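Putative hemin transport system, substrate-binding protein (Burkholderia cenocepacia J2315, PDB 5GIZ) binds heme in the periplasm and probably passes it to an inner-membrane ABC transporter for bacterial heme uptake. Local coordinates at residues V33-D36 with T37-Y41; E60-S64 with L65-L69. One frame throughout, in Å; residues are numbered along the deposited sequence.

Interaction 1: V33-D36 with T37-Y41; sequences VGAD and TTCTY
The hydroxyl of Thr38 donates to Asp36, OG1 lying 2.6 Å from OD2 and on its syn lone pair. The backbone N of Thr38 reaches the same oxygen at 3.0 Å, from well above the carboxylate plane (68° out of it). A side-chain oxygen accepting from the N-H two residues on is an Asx turn, and here it shares its first residue with a type I beta turn, since Cys39 N donates to Asp36 O over 3.1 Å. The +73° chi1 of Asp36 sets CG between its own N and carbonyl carbon, which lets the carboxylate reach forward over the turn while the main-chain oxygen remains available to Cys39. The sulfur of Cys39 comes beside the other oxygen, with SG 3.2 Å from OD1 of Asp36. On the apolar flank CB of Cys39 lies 3.7 Å from CB of Ala35, in strand 30-35. Farther out, the N-H of Gly12 binds Asp36 OD1, tying the turn to the loop after strand 6-11, and the aspartate side chain also touches Gln54. This is the apo form; in heme-bound forms Thr37 and Gln54 contact heme, and Tyr53, close to Thr37, is an axial ligand of its iron. With both carboxylate oxygens of the buried Asp36 accepting hydrogen bonds, the chemistry is consistent with an ionised aspartate that fixes this heme-site turn.

Interaction 2: E60-S64 with L65-L69; sequences EGLLS and LRPDL
Leu62 and Pro67 meet at the C-terminal end of helix 59-64, in a helix-to-strand connection of the parallel alpha/beta N-terminal lobe of this periplasmic binding protein, where the chain heads for strand 69-72. On the packed side CD2 of Leu62 approaches CG of the Pro67 ring at 3.8 Å, the two side chains crossing at about a right angle. Leu62 holds its CG anti to the backbone N (chi1 -171°); although CB sets off away from the following residues, CD2 is carried back to the ring. Pro67 also lays its CD against the main chain, 3.4 Å from Leu62 O. That carbonyl accepts the N-H of Leu65 at 3.1 Å, and Leu63 O takes the N-H of Arg66 at 2.9 Å, so the chain leaves the helix through two successive bonds that each span three residues. Arg66 has left-handed backbone angles (phi 51°, psi 54°), which redirect the chain just before the proline. Leu62, Leu65 and Pro67 all touch Ile9 of strand 6-11, so the helix end packs on the sheet through Ile9. The opposite character belongs to Ser64 and Arg66, both exposed. Arg66 starts away from the helix and its chain bends at chi3; its CG comes no nearer than 3.9 Å to Ser64 O. Ser64 instead turns its hydroxyl back along the helix, where OG donates to Gly61 O over 2.7 Å.

Interactions 1 and 2 belong to the same N-terminal lobe, with centres about 14 Å apart, and they touch through one side chain: CD1 of Leu65 packs 3.8 Å from Val33 O and 3.9 Å from Gly34 CA. Strand 30-35, which leads into the turn of interaction 1, is thus in contact with the helix end of interaction 2 through Leu65, and strand 6-11 lies next to it in the sheet. Their relation to the heme site, empty in this apo form, differs. Residues 33-41 include Thr37, whereas the side chain of Leu65 is about 11 Å from that of Thr37 and that of Leu62 about 10 Å from that of Gln54. Interaction 2 is surface packing, joined to the heme-site turn through strand 30-35.

Interaction 1: V33-D36 with T37-Y41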
ATOM      1  N   VAL A  33      10.757 -15.272  -9.274  1.00 12.22           N
ATOM      2  CA  VAL A  33      11.192 -15.130 -10.666  1.00 12.43           C
ATOM      3  C   VAL A  33      10.427 -14.104 -11.491  1.00 11.74           C
ATOM      4  O   VAL A  33      10.832 -13.808 -12.622  1.00 12.49           O
ATOM      5  CB  VAL A  33      11.125 -16.508 -11.390  1.00 12.35           C
ATOM      6  CG1 VAL A  33      11.960 -17.554 -10.651  1.00 12.58           C
ATOM      7  CG2 VAL A  33       9.682 -16.964 -11.616  1.00 12.48           C
ATOM      8  N   GLY A  34       9.337 -13.547 -10.957  1.00 11.47           N
ATOM      9  CA  GLY A  34       8.557 -12.584 -11.687  1.00 11.41           C
ATOM     10  C   GLY A  34       7.568 -11.937 -10.725  1.00 10.98           C
ATOM     11  O   GLY A  34       7.324 -12.449  -9.597  1.00 10.87           O
ATOM     12  N   ALA A  35       7.017 -10.819 -11.171  1.00 11.63           N
ATOM     13  CA  ALA A  35       6.063 -10.003 -10.403  1.00 11.56           C
ATOM     14  C   ALA A  35       5.277  -9.092 -11.318  1.00 12.41           C
ATOM     15  O   ALA A  35       5.559  -8.989 -12.504  1.00 12.89           O
ATOM     16  CB  ALA A  35       6.804  -9.164  -9.378  1.00 11.87           C
ATOM     17  N   ASP A  36       4.310  -8.400 -10.734  1.00 12.45           N
ATOM     18  CA  ASP A  36       3.654  -7.305 -11.465  1.00 12.82           C
ATOM     19  C   ASP A  36       4.420  -6.006 -11.204  1.00 13.01           C
ATOM     20  O   ASP A  36       5.337  -5.933 -10.357  1.00 12.10           O
ATOM     21  CB  ASP A  36       2.221  -7.138 -11.011  1.00 13.27           C
ATOM     22  CG  ASP A  36       2.135  -6.528  -9.658  1.00 13.56           C
ATOM     23  OD1 ASP A  36       2.579  -7.224  -8.707  1.00 13.26           O
ATOM     24  OD2 ASP A  36       1.652  -5.369  -9.572  1.00 14.49           O
ATOM     25  N   THR A  37       4.033  -4.966 -11.928  1.00 13.96           N
ATOM     26  CA  THR A  37       4.761  -3.690 -11.848  1.00 14.96           C
ATOM     27  C   THR A  37       4.730  -2.979 -10.532  1.00 14.62           C
ATOM     28  O   THR A  37       5.585  -2.098 -10.302  1.00 15.64           O
ATOM     29  CB  THR A  37       4.225  -2.732 -12.903  1.00 16.32           C
ATOM     30  OG1 THR A  37       2.835  -2.482 -12.680  1.00 17.65           O
ATOM     31  CG2 THR A  37       4.438  -3.308 -14.310  1.00 17.18           C
ATOM     32  N   THR A  38       3.792  -3.315  -9.655  1.00 14.51           N
ATOM     33  CA  THR A  38       3.742  -2.671  -8.339  1.00 15.01           C
ATOM     34  C   THR A  38       4.817  -3.153  -7.383  1.00 14.34           C
ATOM     35  O   THR A  38       5.014  -2.573  -6.308  1.00 14.74           O
ATOM     36  CB  THR A  38       2.370  -2.791  -7.629  1.00 15.90           C
ATOM     37  OG1 THR A  38       2.063  -4.142  -7.299  1.00 16.94           O
ATOM     38  CG2 THR A  38       1.274  -2.219  -8.443  1.00 16.92           C
ATOM     39  N   CYS A  39       5.562  -4.195  -7.761  1.00 12.91           N
ATOM     40  CA  CYS A  39       6.550  -4.768  -6.863  1.00 13.13           C
ATOM     41  C   CYS A  39       7.887  -4.129  -7.076  1.00 13.26           C
ATOM     42  O   CYS A  39       8.753  -4.641  -7.797  1.00 13.80           O
ATOM     43  CB  CYS A  39       6.642  -6.298  -7.034  1.00 12.89           C
ATOM     44  SG  CYS A  39       5.109  -7.177  -6.689  1.00 13.41           S
ATOM     45  N   THR A  40       8.078  -3.002  -6.395  1.00 12.63           N
ATOM     46  CA  THR A  40       9.259  -2.170  -6.540  1.00 12.85           C
ATOM     47  C   THR A  40      10.157  -2.131  -5.329  1.00 12.62           C
ATOM     48  O   THR A  40      11.154  -1.466  -5.357  1.00 14.23           O
ATOM     49  CB  THR A  40       8.886  -0.753  -6.870  1.00 13.37           C
ATOM     50  OG1 THR A  40       8.136  -0.238  -5.773  1.00 13.23           O
ATOM     51  CG2 THR A  40       8.047  -0.704  -8.111  1.00 14.02           C
ATOM     52  N   TYR A  41       9.801  -2.825  -4.250  1.00 11.95           N
ATOM     53  CA  TYR A  41      10.547  -2.847  -2.995  1.00 12.11           C
ATOM     54  C   TYR A  41      10.670  -4.265  -2.464  1.00 12.12           C
ATOM     55  O   TYR A  41       9.710  -5.005  -2.464  1.00 11.50           O
ATOM     56  CB  TYR A  41       9.829  -1.969  -1.933  1.00 12.48           C
ATOM     57  CG  TYR A  41      10.744  -1.665  -0.795  1.00 12.88           C
ATOM     58  CD1 TYR A  41      10.821  -2.506   0.307  1.00 13.01           C
ATOM     59  CD2 TYR A  41      11.578  -0.580  -0.823  1.00 14.03           C
ATOM     60  CE1 TYR A  41      11.697  -2.281   1.356  1.00 14.29           C
ATOM     61  CE2 TYR A  41      12.478  -0.355   0.202  1.00 14.62           C
ATOM     62  CZ  TYR A  41      12.551  -1.230   1.261  1.00 15.39           C
ATOM     63  OH  TYR A  41      13.418  -1.017   2.311  1.00 17.52           O
TER

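Interaction 2: E60-S64 with L65-L69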
ATOM      1  N   GLU A  60       0.135 -14.903 -20.665  1.00 20.35           N
ATOM      2  CA  GLU A  60       1.170 -15.504 -21.463  1.00 20.59           C
ATOM      3  C   GLU A  60       2.558 -15.133 -20.975  1.00 17.83           C
ATOM      4  O   GLU A  60       3.436 -15.980 -20.902  1.00 17.08           O
ATOM      5  CB  GLU A  60       1.077 -15.044 -22.924  1.00 24.12           C
ATOM      6  CG  GLU A  60      -0.273 -15.257 -23.540  1.00 28.85           C
ATOM      7  CD  GLU A  60      -1.067 -13.963 -23.609  1.00 32.84           C
ATOM      8  OE1 GLU A  60      -1.164 -13.428 -24.750  1.00 39.83           O
ATOM      9  OE2 GLU A  60      -1.577 -13.462 -22.569  1.00 29.32           O
ATOM     10  N   GLY A  61       2.744 -13.861 -20.650  1.00 17.35           N
ATOM     11  CA  GLY A  61       4.024 -13.408 -20.109  1.00 16.07           C
ATOM     12  C   GLY A  61       4.353 -14.065 -18.801  1.00 14.62           C
ATOM     13  O   GLY A  61       5.480 -14.534 -18.564  1.00 14.17           O
ATOM     14  N   LEU A  62       3.362 -14.090 -17.939  1.00 13.78           N
ATOM     15  CA  LEU A  62       3.490 -14.756 -16.653  1.00 12.78           C
ATOM     16  C   LEU A  62       3.846 -16.229 -16.821  1.00 13.14           C
ATOM     17  O   LEU A  62       4.817 -16.735 -16.236  1.00 12.12           O
ATOM     18  CB  LEU A  62       2.184 -14.507 -15.877  1.00 13.18           C
ATOM     19  CG  LEU A  62       2.174 -14.933 -14.416  1.00 12.94           C
ATOM     20  CD1 LEU A  62       1.025 -14.243 -13.668  1.00 13.16           C
ATOM     21  CD2 LEU A  62       2.030 -16.455 -14.248  1.00 13.35           C
ATOM     22  N   LEU A  63       3.102 -16.935 -17.667  1.00 13.05           N
ATOM     23  CA  LEU A  63       3.401 -18.360 -17.881  1.00 13.63           C
ATOM     24  C   LEU A  63       4.726 -18.600 -18.523  1.00 13.40           C
ATOM     25  O   LEU A  63       5.328 -19.648 -18.327  1.00 13.92           O
ATOM     26  CB  LEU A  63       2.285 -19.056 -18.696  1.00 14.38           C
ATOM     27  CG  LEU A  63       0.975 -19.169 -17.921  1.00 15.17           C
ATOM     28  CD1 LEU A  63      -0.176 -19.514 -18.847  1.00 16.05           C
ATOM     29  CD2 LEU A  63       1.084 -20.140 -16.769  1.00 14.74           C
ATOM     30  N   SER A  64       5.209 -17.654 -19.326  1.00 13.34           N
ATOM     31  CA  SER A  64       6.514 -17.830 -19.950  1.00 13.71           C
ATOM     32  C   SER A  64       7.664 -17.885 -18.941  1.00 13.09           C
ATOM     33  O   SER A  64       8.760 -18.369 -19.269  1.00 13.58           O
ATOM     34  CB  SER A  64       6.789 -16.724 -20.975  1.00 14.16           C
ATOM     35  OG  SER A  64       7.221 -15.519 -20.394  1.00 14.29           O
ATOM     36  N   LEU A  65       7.403 -17.427 -17.714  1.00 13.56           N
ATOM     37  CA  LEU A  65       8.367 -17.518 -16.678  1.00 13.22           C
ATOM     38  C   LEU A  65       8.319 -18.850 -15.916  1.00 13.90           C
ATOM     39  O   LEU A  65       9.032 -19.042 -14.909  1.00 13.29           O
ATOM     40  CB  LEU A  65       8.248 -16.330 -15.719  1.00 13.60           C
ATOM     41  CG  LEU A  65       8.422 -14.962 -16.343  1.00 13.07           C
ATOM     42  CD1 LEU A  65       8.185 -13.890 -15.290  1.00 13.09           C
ATOM     43  CD2 LEU A  65       9.809 -14.849 -16.969  1.00 13.33           C
ATOM     44  N   ARG A  66       7.512 -19.786 -16.407  1.00 13.62           N
ATOM     45  CA  ARG A  66       7.439 -21.136 -15.829  1.00 13.86           C
ATOM     46  C   ARG A  66       7.233 -21.187 -14.318  1.00 13.07           C
ATOM     47  O   ARG A  66       7.981 -21.822 -13.592  1.00 13.13           O
ATOM     48  CB  ARG A  66       8.676 -21.922 -16.218  1.00 14.25           C
ATOM     49  CG  ARG A  66       8.872 -21.983 -17.723  1.00 15.52           C
ATOM     50  CD  ARG A  66      10.128 -22.724 -18.156  1.00 16.90           C
ATOM     51  NE  ARG A  66      11.283 -21.962 -17.766  1.00 18.67           N
ATOM     52  CZ  ARG A  66      12.057 -22.208 -16.721  1.00 19.78           C
ATOM     53  NH1 ARG A  66      11.858 -23.268 -15.983  1.00 23.12           N
ATOM     54  NH2 ARG A  66      13.032 -21.364 -16.448  1.00 22.39           N
ATOM     55  N   PRO A  67       6.193 -20.516 -13.820  1.00 15.58           N
ATOM     56  CA  PRO A  67       5.991 -20.587 -12.374  1.00 15.32           C
ATOM     57  C   PRO A  67       5.500 -21.938 -11.926  1.00 15.61           C
ATOM     58  O   PRO A  67       4.753 -22.591 -12.636  1.00 16.54           O
ATOM     59  CB  PRO A  67       4.848 -19.587 -12.140  1.00 15.50           C
ATOM     60  CG  PRO A  67       4.097 -19.594 -13.443  1.00 16.01           C
ATOM     61  CD  PRO A  67       5.181 -19.666 -14.480  1.00 16.05           C
ATOM     62  N   ASP A  68       5.860 -22.322 -10.703  1.00 15.83           N
ATOM     63  CA  ASP A  68       5.212 -23.401  -9.976  1.00 16.93           C
ATOM     64  C   ASP A  68       4.094 -22.889  -9.073  1.00 16.28           C
ATOM     65  O   ASP A  68       3.169 -23.638  -8.713  1.00 16.91           O
ATOM     66  CB  ASP A  68       6.231 -24.115  -9.085  1.00 18.08           C
ATOM     67  CG  ASP A  68       7.320 -24.757  -9.874  1.00 19.45           C
ATOM     68  OD1 ASP A  68       7.014 -25.455 -10.915  1.00 20.69           O
ATOM     69  OD2 ASP A  68       8.517 -24.524  -9.601  1.00 19.28           O
ATOM     70  N   LEU A  69       4.202 -21.612  -8.681  1.00 15.00           N
ATOM     71  CA  LEU A  69       3.242 -21.017  -7.746  1.00 15.33           C
ATOM     72  C   LEU A  69       3.142 -19.533  -7.997  1.00 14.57           C
ATOM     73  O   LEU A  69       4.141 -18.910  -8.250  1.00 13.48           O
ATOM     74  CB  LEU A  69       3.748 -21.281  -6.340  1.00 16.09           C
ATOM     75  CG  LEU A  69       3.027 -20.632  -5.159  1.00 16.93           C
ATOM     76  CD1 LEU A  69       1.593 -21.120  -5.048  1.00 18.14           C
ATOM     77  CD2 LEU A  69       3.788 -20.887  -3.860  1.00 17.86           C
TER